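Local atomic coordinates of benzoate transport porin BenP (Acinetobacter baumannii AB307-0294, PDB entry 5DL8), a protein that probably acts as a porin of the OprD family, an outer-membrane beta-barrel that lets small solutes such as benzoate cross the outer membrane. Residues A[59-70]-A[120-128]; A[135-143]-A[296-304]. All coordinates share one frame; numbering follows the deposited sequence.

Contact 1: residues A[59-70]-A[120-128]; sequences KSKMHDTPLVIA and KLGYDKTLL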
loop_
_atom_site.group_PDB
_atom_site.type_symbol
_atom_site.label_atom_id
_atom_site.label_comp_id
_atom_site.label_asym_id
_atom_site.label_seq_id
_atom_site.Cartn_x
_atom_site.Cartn_y
_atom_site.Cartn_z
ATOM N N LYS A 59 -13.300 10.998 11.758
ATOM C CA LYS A 59 -13.206 9.988 12.786
ATOM C C LYS A 59 -13.590 10.474 14.107
ATOM O O LYS A 59 -12.813 11.211 14.739
ATOM C CB LYS A 59 -11.781 9.591 12.993
ATOM C CG LYS A 59 -11.115 9.027 11.786
ATOM C CD LYS A 59 -9.689 8.640 12.119
ATOM C CE LYS A 59 -9.713 7.663 13.272
ATOM N NZ LYS A 59 -8.436 6.917 13.228
ATOM N N SER A 60 -14.709 9.997 14.601
ATOM C CA SER A 60 -15.138 10.413 15.921
ATOM C C SER A 60 -14.210 10.006 17.075
ATOM O O SER A 60 -13.531 8.985 17.056
ATOM C CB SER A 60 -16.571 9.966 16.240
ATOM O OG SER A 60 -16.622 8.612 16.633
ATOM N N LYS A 61 -14.223 10.838 18.106
ATOM C CA LYS A 61 -13.778 10.365 19.409
ATOM C C LYS A 61 -14.637 9.146 19.814
ATOM O O LYS A 61 -15.778 8.946 19.346
ATOM C CB LYS A 61 -13.876 11.475 20.486
ATOM C CG LYS A 61 -15.292 11.897 20.910
ATOM C CD LYS A 61 -15.265 13.050 21.948
ATOM C CE LYS A 61 -16.499 13.968 21.905
ATOM N NZ LYS A 61 -16.397 15.188 22.755
ATOM N N MET A 62 -14.066 8.354 20.699
ATOM C CA MET A 62 -14.815 7.280 21.347
ATOM C C MET A 62 -15.675 7.872 22.457
ATOM O O MET A 62 -15.218 8.596 23.322
ATOM C CB MET A 62 -13.881 6.166 21.839
ATOM C CG MET A 62 -13.215 5.369 20.715
ATOM S SD MET A 62 -14.215 4.784 19.290
ATOM C CE MET A 62 -15.158 3.464 20.092
ATOM N N HIS A 63 -16.950 7.594 22.426
ATOM C CA HIS A 63 -17.817 8.184 23.418
ATOM C C HIS A 63 -18.140 7.176 24.472
ATOM O O HIS A 63 -18.586 6.099 24.169
ATOM C CB HIS A 63 -19.114 8.628 22.798
ATOM C CG HIS A 63 -19.072 9.977 22.161
ATOM N ND1 HIS A 63 -18.550 10.196 20.885
ATOM C CD2 HIS A 63 -19.573 11.164 22.586
ATOM C CE1 HIS A 63 -18.700 11.471 20.577
ATOM N NE2 HIS A 63 -19.320 12.074 21.590
ATOM N N ASP A 64 -17.917 7.596 25.707
ATOM C CA ASP A 64 -18.401 6.923 26.930
ATOM C C ASP A 64 -19.946 6.702 26.937
ATOM O O ASP A 64 -20.685 7.663 26.970
ATOM C CB ASP A 64 -18.023 7.736 28.233
ATOM C CG ASP A 64 -16.517 7.624 28.638
ATOM O OD1 ASP A 64 -15.700 6.972 27.998
ATOM O OD2 ASP A 64 -16.152 8.205 29.657
ATOM N N THR A 65 -20.400 5.447 26.906
ATOM C CA THR A 65 -21.794 5.091 27.251
ATOM C C THR A 65 -21.933 5.012 28.753
ATOM O O THR A 65 -20.922 4.994 29.500
ATOM C CB THR A 65 -22.277 3.759 26.626
ATOM O OG1 THR A 65 -21.740 2.639 27.322
ATOM C CG2 THR A 65 -21.857 3.694 25.148
ATOM N N PRO A 66 -23.179 4.976 29.219
ATOM C CA PRO A 66 -23.313 4.777 30.670
ATOM C C PRO A 66 -22.946 3.384 31.271
ATOM O O PRO A 66 -22.883 3.278 32.507
ATOM C CB PRO A 66 -24.792 5.163 30.940
ATOM C CG PRO A 66 -25.181 6.050 29.816
ATOM C CD PRO A 66 -24.419 5.516 28.614
ATOM N N LEU A 67 -22.707 2.351 30.444
ATOM C CA LEU A 67 -22.181 1.011 30.944
ATOM C C LEU A 67 -20.698 0.944 31.258
ATOM O O LEU A 67 -19.861 1.035 30.337
ATOM C CB LEU A 67 -22.379 -0.096 29.922
ATOM C CG LEU A 67 -23.608 -0.998 29.985
ATOM C CD1 LEU A 67 -24.428 -0.831 28.705
ATOM C CD2 LEU A 67 -23.160 -2.454 30.232
ATOM N N VAL A 68 -20.375 0.785 32.538
ATOM C CA VAL A 68 -19.022 0.637 32.995
ATOM C C VAL A 68 -18.916 -0.801 33.564
ATOM O O VAL A 68 -19.760 -1.207 34.375
ATOM C CB VAL A 68 -18.655 1.747 34.040
ATOM C CG1 VAL A 68 -17.288 1.475 34.698
ATOM C CG2 VAL A 68 -18.750 3.156 33.451
ATOM N N ILE A 69 -17.912 -1.556 33.133
ATOM C CA ILE A 69 -17.682 -2.965 33.513
ATOM C C ILE A 69 -16.246 -3.075 33.983
ATOM O O ILE A 69 -15.322 -2.760 33.240
ATOM C CB ILE A 69 -17.952 -3.916 32.320
ATOM C CG1 ILE A 69 -19.376 -3.731 31.816
ATOM C CG2 ILE A 69 -17.763 -5.384 32.660
ATOM C CD1 ILE A 69 -19.698 -4.596 30.622
ATOM N N ALA A 70 -16.082 -3.459 35.241
ATOM C CA ALA A 70 -14.792 -3.463 35.944
ATOM C C ALA A 70 -14.004 -2.161 35.753
ATOM O O ALA A 70 -12.870 -2.214 35.271
ATOM C CB ALA A 70 -13.964 -4.656 35.496
ATOM N N LYS A 120 -18.165 1.906 15.324
ATOM C CA LYS A 120 -17.119 1.539 16.265
ATOM C C LYS A 120 -17.708 1.231 17.642
ATOM O O LYS A 120 -18.523 1.979 18.109
ATOM C CB LYS A 120 -16.166 2.696 16.489
ATOM C CG LYS A 120 -15.287 2.943 15.250
ATOM C CD LYS A 120 -14.210 4.054 15.364
ATOM C CE LYS A 120 -14.748 5.461 15.637
ATOM N NZ LYS A 120 -13.572 6.430 15.754
ATOM N N LEU A 121 -17.182 0.209 18.306
ATOM C CA LEU A 121 -17.546 -0.225 19.672
ATOM C C LEU A 121 -16.237 -0.581 20.433
ATOM O O LEU A 121 -15.472 -1.428 19.985
ATOM C CB LEU A 121 -18.544 -1.447 19.619
ATOM C CG LEU A 121 -19.190 -1.971 20.930
ATOM C CD1 LEU A 121 -20.159 -0.994 21.615
ATOM C CD2 LEU A 121 -19.863 -3.377 20.758
ATOM N N GLY A 122 -15.981 0.080 21.562
ATOM C CA GLY A 122 -14.689 -0.064 22.257
ATOM C C GLY A 122 -14.893 -0.570 23.673
ATOM O O GLY A 122 -15.964 -0.351 24.287
ATOM N N TYR A 123 -13.878 -1.255 24.198
ATOM C CA TYR A 123 -13.799 -1.599 25.628
ATOM C C TYR A 123 -12.299 -1.666 26.085
ATOM O O TYR A 123 -11.541 -2.470 25.543
ATOM C CB TYR A 123 -14.536 -2.945 25.952
ATOM C CG TYR A 123 -14.384 -3.354 27.429
ATOM C CD1 TYR A 123 -15.140 -2.709 28.437
ATOM C CD2 TYR A 123 -13.461 -4.364 27.857
ATOM C CE1 TYR A 123 -14.976 -3.036 29.772
ATOM C CE2 TYR A 123 -13.293 -4.652 29.221
ATOM C CZ TYR A 123 -14.081 -3.975 30.146
ATOM O OH TYR A 123 -14.005 -4.220 31.484
ATOM N N ASP A 124 -11.902 -0.858 27.096
ATOM C CA ASP A 124 -10.541 -0.882 27.603
ATOM C C ASP A 124 -9.490 -0.684 26.423
ATOM O O ASP A 124 -9.349 0.423 25.914
ATOM C CB ASP A 124 -10.307 -2.193 28.400
ATOM C CG ASP A 124 -9.030 -2.160 29.273
ATOM O OD1 ASP A 124 -8.527 -1.032 29.533
ATOM O OD2 ASP A 124 -8.561 -3.244 29.701
ATOM N N LYS A 125 -8.743 -1.721 26.031
ATOM C CA LYS A 125 -7.783 -1.619 24.922
ATOM C C LYS A 125 -8.194 -2.376 23.667
ATOM O O LYS A 125 -7.352 -2.770 22.863
ATOM C CB LYS A 125 -6.394 -2.007 25.422
ATOM C CG LYS A 125 -5.849 -0.948 26.384
ATOM C CD LYS A 125 -4.487 -1.316 26.973
ATOM C CE LYS A 125 -3.960 -0.123 27.745
ATOM N NZ LYS A 125 -3.178 -0.589 28.912
ATOM N N THR A 126 -9.507 -2.485 23.470
ATOM C CA THR A 126 -10.107 -3.203 22.357
ATOM C C THR A 126 -11.106 -2.323 21.565
ATOM O O THR A 126 -11.816 -1.461 22.112
ATOM C CB THR A 126 -10.778 -4.463 22.887
ATOM O OG1 THR A 126 -9.811 -5.136 23.712
ATOM C CG2 THR A 126 -11.281 -5.412 21.751
ATOM N N LEU A 127 -11.143 -2.536 20.264
ATOM C CA LEU A 127 -11.990 -1.806 19.443
ATOM C C LEU A 127 -12.501 -2.707 18.390
ATOM O O LEU A 127 -11.702 -3.379 17.704
ATOM C CB LEU A 127 -11.190 -0.690 18.874
ATOM C CG LEU A 127 -12.082 0.232 18.024
ATOM C CD1 LEU A 127 -12.982 1.066 18.916
ATOM C CD2 LEU A 127 -11.234 1.095 17.075
ATOM N N LEU A 128 -13.820 -2.778 18.280
ATOM C CA LEU A 128 -14.524 -3.569 17.246
ATOM C C LEU A 128 -14.986 -2.533 16.179
ATOM O O LEU A 128 -15.603 -1.500 16.540
ATOM C CB LEU A 128 -15.750 -4.311 17.829
ATOM C CG LEU A 128 -16.781 -4.929 16.845
ATOM C CD1 LEU A 128 -16.152 -6.166 16.170
ATOM C CD2 LEU A 128 -18.153 -5.201 17.493
#
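Lys120 NZ is gripped by two partners: it donates to Ser60 O at 2.9 Å and forms a salt bridge with Asp79 of strand 72-87. The bond to Ser60 reaches the carbonyl oxygen at a C=O...N angle of 138°, with the donor tilted slightly out of the carbonyl plane. The nearby Ser60 OG is held by the backbone N of Ala78. Along the way the lysine's methylenes lie against sulfur, Lys120 CE being 3.8 Å from Met62 SD. Met62 bends at both chi2 (-46°) and chi3, a double turn that swings its methyl over strand 120-123. Met62 CE thereby comes 3.8 Å from the backbone N of Gly122, whose lack of a side chain leaves room for it. The same Met62 CE presses on Leu127 CD1 at 3.4 Å, closer than ordinary van der Waals contact. The other end of the contact is closed by the ring of Tyr123, the first residue of the type II' beta turn Tyr123-Thr126. Tyr123 OH donates to Ile69 O over 2.6 Å; the oxygen lies at the edge of the ring, in its plane, while the hydroxyl stands well above the Ile69 carbonyl plane. Ile69 meets the ring nearly at right angles, CB 4.0 Å from Tyr123 CE1. In the barrel wall, strand 72-87 pairs with both 47-65 and 107-123, so these side chains reach across it to link the two. The chain turns a corner at Pro66, and strand 67-69 also pairs with 72-87.

Contact 2: residues A[135-143]-A[296-304]; sequences LDLPVTAVD and PDGFLPETY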
loop_
_atom_site.group_PDB
_atom_site.type_symbol
_atom_site.label_atom_id
_atom_site.label_comp_id
_atom_site.label_asym_id
_atom_site.label_seq_id
_atom_site.Cartn_x
_atom_site.Cartn_y
_atom_site.Cartn_z
ATOM N N LEU A 135 -7.166 -0.480 6.252
ATOM C CA LEU A 135 -6.241 -1.524 6.720
ATOM C C LEU A 135 -4.820 -1.110 6.345
ATOM O O LEU A 135 -4.580 -0.554 5.231
ATOM C CB LEU A 135 -6.598 -2.839 6.021
ATOM C CG LEU A 135 -7.991 -3.297 6.441
ATOM C CD1 LEU A 135 -8.464 -4.470 5.668
ATOM C CD2 LEU A 135 -8.142 -3.501 7.981
ATOM N N ASP A 136 -3.911 -1.483 7.222
ATOM C CA ASP A 136 -2.515 -1.297 7.033
ATOM C C ASP A 136 -1.818 -2.648 7.370
ATOM O O ASP A 136 -1.163 -2.753 8.387
ATOM C CB ASP A 136 -1.951 -0.182 7.967
ATOM C CG ASP A 136 -0.458 0.094 7.708
ATOM O OD1 ASP A 136 0.142 -0.400 6.704
ATOM O OD2 ASP A 136 0.135 0.821 8.519
ATOM N N LEU A 137 -2.010 -3.637 6.494
ATOM C CA LEU A 137 -1.612 -5.017 6.668
ATOM C C LEU A 137 -1.071 -5.598 5.403
ATOM O O LEU A 137 -1.305 -5.100 4.264
ATOM C CB LEU A 137 -2.839 -5.847 7.042
ATOM C CG LEU A 137 -3.367 -5.482 8.470
ATOM C CD1 LEU A 137 -4.777 -5.963 8.589
ATOM C CD2 LEU A 137 -2.538 -5.986 9.653
ATOM N N PRO A 138 -0.373 -6.707 5.539
ATOM C CA PRO A 138 -0.178 -7.585 4.350
ATOM C C PRO A 138 -1.499 -7.909 3.579
ATOM O O PRO A 138 -2.582 -8.010 4.184
ATOM C CB PRO A 138 0.311 -8.839 5.021
ATOM C CG PRO A 138 1.165 -8.227 6.192
ATOM C CD PRO A 138 0.208 -7.270 6.752
ATOM N N VAL A 139 -1.430 -8.094 2.281
ATOM C CA VAL A 139 -2.576 -8.086 1.458
ATOM C C VAL A 139 -3.423 -6.741 1.332
ATOM O O VAL A 139 -3.711 -6.320 0.214
ATOM C CB VAL A 139 -3.647 -9.210 1.858
ATOM C CG1 VAL A 139 -4.646 -9.350 0.677
ATOM C CG2 VAL A 139 -3.013 -10.579 2.195
ATOM N N THR A 140 -3.877 -6.171 2.481
ATOM C CA THR A 140 -4.776 -5.066 2.521
ATOM C C THR A 140 -4.023 -3.879 3.077
ATOM O O THR A 140 -3.974 -3.685 4.313
ATOM C CB THR A 140 -6.008 -5.445 3.354
ATOM O OG1 THR A 140 -5.627 -5.734 4.669
ATOM C CG2 THR A 140 -6.757 -6.677 2.716
ATOM N N ALA A 141 -3.366 -3.081 2.269
ATOM C CA ALA A 141 -2.565 -1.930 2.849
ATOM C C ALA A 141 -3.160 -0.536 2.567
ATOM O O ALA A 141 -4.230 -0.416 1.951
ATOM C CB ALA A 141 -1.114 -1.978 2.324
ATOM N N VAL A 142 -2.470 0.513 3.016
ATOM C CA VAL A 142 -2.660 1.905 2.472
ATOM C C VAL A 142 -2.389 1.896 0.923
ATOM O O VAL A 142 -1.219 1.466 0.655
ATOM C CB VAL A 142 -1.587 2.842 3.144
ATOM C CG1 VAL A 142 -1.801 4.340 2.786
ATOM C CG2 VAL A 142 -1.523 2.562 4.660
ATOM N N ASP A 143 -3.349 2.198 -0.073
ATOM C CA ASP A 143 -2.804 2.575 -1.368
ATOM C C ASP A 143 -3.159 4.034 -1.754
ATOM O O ASP A 143 -4.208 4.317 -2.406
ATOM C CB ASP A 143 -3.247 1.626 -2.472
ATOM C CG ASP A 143 -2.485 1.878 -3.764
ATOM O OD1 ASP A 143 -1.575 2.815 -3.812
ATOM O OD2 ASP A 143 -2.746 1.197 -4.770
ATOM N N PRO A 296 -3.670 -9.975 -5.432
ATOM C CA PRO A 296 -5.006 -9.870 -5.800
ATOM C C PRO A 296 -5.233 -8.862 -6.959
ATOM O O PRO A 296 -4.402 -8.016 -7.206
ATOM C CB PRO A 296 -5.728 -9.480 -4.527
ATOM C CG PRO A 296 -4.662 -9.215 -3.445
ATOM C CD PRO A 296 -3.329 -9.439 -4.071
ATOM N N ASP A 297 -6.352 -9.036 -7.684
ATOM C CA ASP A 297 -6.753 -8.109 -8.769
ATOM C C ASP A 297 -7.023 -6.741 -8.136
ATOM O O ASP A 297 -7.159 -6.620 -6.929
ATOM C CB ASP A 297 -8.047 -8.540 -9.500
ATOM C CG ASP A 297 -7.978 -9.875 -10.173
ATOM O OD1 ASP A 297 -6.933 -10.253 -10.616
ATOM O OD2 ASP A 297 -9.012 -10.560 -10.351
ATOM N N GLY A 298 -6.957 -5.720 -8.921
ATOM C CA GLY A 298 -7.341 -4.352 -8.467
ATOM C C GLY A 298 -6.201 -3.544 -7.870
ATOM O O GLY A 298 -6.436 -2.522 -7.129
ATOM N N PHE A 299 -4.966 -4.015 -8.181
ATOM C CA PHE A 299 -3.704 -3.255 -7.995
ATOM C C PHE A 299 -3.384 -3.093 -6.520
ATOM O O PHE A 299 -2.703 -2.100 -6.104
ATOM C CB PHE A 299 -3.738 -1.844 -8.756
ATOM C CG PHE A 299 -4.242 -1.944 -10.196
ATOM C CD1 PHE A 299 -3.474 -2.601 -11.178
ATOM C CD2 PHE A 299 -5.542 -1.518 -10.524
ATOM C CE1 PHE A 299 -4.009 -2.806 -12.465
ATOM C CE2 PHE A 299 -6.065 -1.715 -11.802
ATOM C CZ PHE A 299 -5.293 -2.357 -12.763
ATOM N N LEU A 300 -3.860 -4.052 -5.710
ATOM C CA LEU A 300 -3.604 -3.991 -4.241
ATOM C C LEU A 300 -2.138 -4.204 -3.998
ATOM O O LEU A 300 -1.607 -5.223 -4.357
ATOM C CB LEU A 300 -4.489 -5.012 -3.518
ATOM C CG LEU A 300 -6.011 -4.987 -3.889
ATOM C CD1 LEU A 300 -6.855 -5.858 -2.946
ATOM C CD2 LEU A 300 -6.463 -3.533 -3.859
ATOM N N PRO A 301 -1.417 -3.185 -3.484
ATOM C CA PRO A 301 0.073 -3.396 -3.405
ATOM C C PRO A 301 0.409 -4.204 -2.152
ATOM O O PRO A 301 -0.370 -4.202 -1.207
ATOM C CB PRO A 301 0.646 -1.955 -3.223
ATOM C CG PRO A 301 -0.457 -1.299 -2.407
ATOM C CD PRO A 301 -1.778 -1.822 -3.005
ATOM N N GLU A 302 1.571 -4.871 -2.157
ATOM C CA GLU A 302 2.058 -5.633 -0.972
ATOM C C GLU A 302 3.163 -4.765 -0.422
ATOM O O GLU A 302 4.391 -4.915 -0.740
ATOM C CB GLU A 302 2.519 -7.052 -1.297
ATOM C CG GLU A 302 2.967 -7.834 -0.077
ATOM C CD GLU A 302 1.959 -7.599 1.073
ATOM O OE1 GLU A 302 2.199 -6.624 1.902
ATOM O OE2 GLU A 302 0.914 -8.340 1.095
ATOM N N THR A 303 2.701 -3.884 0.434
ATOM C CA THR A 303 3.522 -2.843 1.082
ATOM C C THR A 303 4.537 -3.381 2.093
ATOM O O THR A 303 5.461 -2.657 2.445
ATOM C CB THR A 303 2.670 -1.775 1.844
ATOM O OG1 THR A 303 1.809 -2.463 2.796
ATOM C CG2 THR A 303 1.740 -0.893 0.735
ATOM N N TYR A 304 4.342 -4.624 2.543
ATOM C CA TYR A 304 5.288 -5.314 3.457
ATOM C C TYR A 304 6.380 -6.070 2.793
ATOM O O TYR A 304 7.107 -6.827 3.459
ATOM C CB TYR A 304 4.488 -6.189 4.408
ATOM C CG TYR A 304 3.687 -5.318 5.386
ATOM C CD1 TYR A 304 2.464 -4.644 4.982
ATOM C CD2 TYR A 304 4.218 -5.055 6.694
ATOM C CE1 TYR A 304 1.792 -3.796 5.872
ATOM C CE2 TYR A 304 3.568 -4.207 7.587
ATOM C CZ TYR A 304 2.375 -3.611 7.224
ATOM O OH TYR A 304 1.792 -2.855 8.182
HETATM O O HOH W 1 0.546 -4.514 2.210
HETATM O O HOH W 2 -2.932 -3.863 -0.605
#
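Neither segment forms helix or strand; the two irregular segments cross, coming closest between Val139 and Glu302, whose CA atoms are 5.8 Å apart. Both belong to loops folded into the interior of the OprD-type beta-barrel, as in related porins whose inward loops narrow the channel. The Glu302 carboxylate ties them together. Glu302 OE2 receives Val139 N on the syn lone pair, at 2.6 Å and almost straight (174°), while Glu302 OE1 takes Tyr304 N on its anti lone pair, at 3.0 Å. With both oxygens engaged, the group is held against rotation; Lys228 adds a long, weak ion pair. Tyr304 has CG beside its backbone N (chi1 -69°), which sets its ring against Pro138: CD of the proline lies over one face, 4.0 Å from the ring centroid, in a CH-pi contact. Glu302 OE1 sits at the edge of that ring, and the tyrosine hydroxyl is bonded to Arg206 of strand 200-210. At the far end Asp143 rests on a proline ring, Asp143 OD2 3.6 Å from Pro301 CD; its carboxylate is also bound by Arg178 and Ser145. Two waters bridge the loops. One accepts from Thr303 N and OG1 and donates to Leu137 O and Glu302 OE1; the other donates to Val139 O and to Pro301 O, at 2.7 Å from each.

How the contacts relate
Contact 1 and contact 2 follow one another along the chain, the first complete before residues 135-143 begin. Their centres lie 28 Å apart and their nearest atoms about 10 Å, so they do not touch. Contact 1 belongs to the barrel wall, joining 59-70 and 120-128 near one end, its centre about 29 Å from the centre of the chain. Contact 2, whose own centre is about 5 Å from that point, joins two loops that leave the wall and meet inside the barrel. Residues 135-143 follow soon after strand 132-133, whereas 296-304 arrive only after many more wall strands. The pair thus samples both elements of this porin: a strand-built shell and inward-folded loops, consistent with the narrowed channels of OprD-family porins.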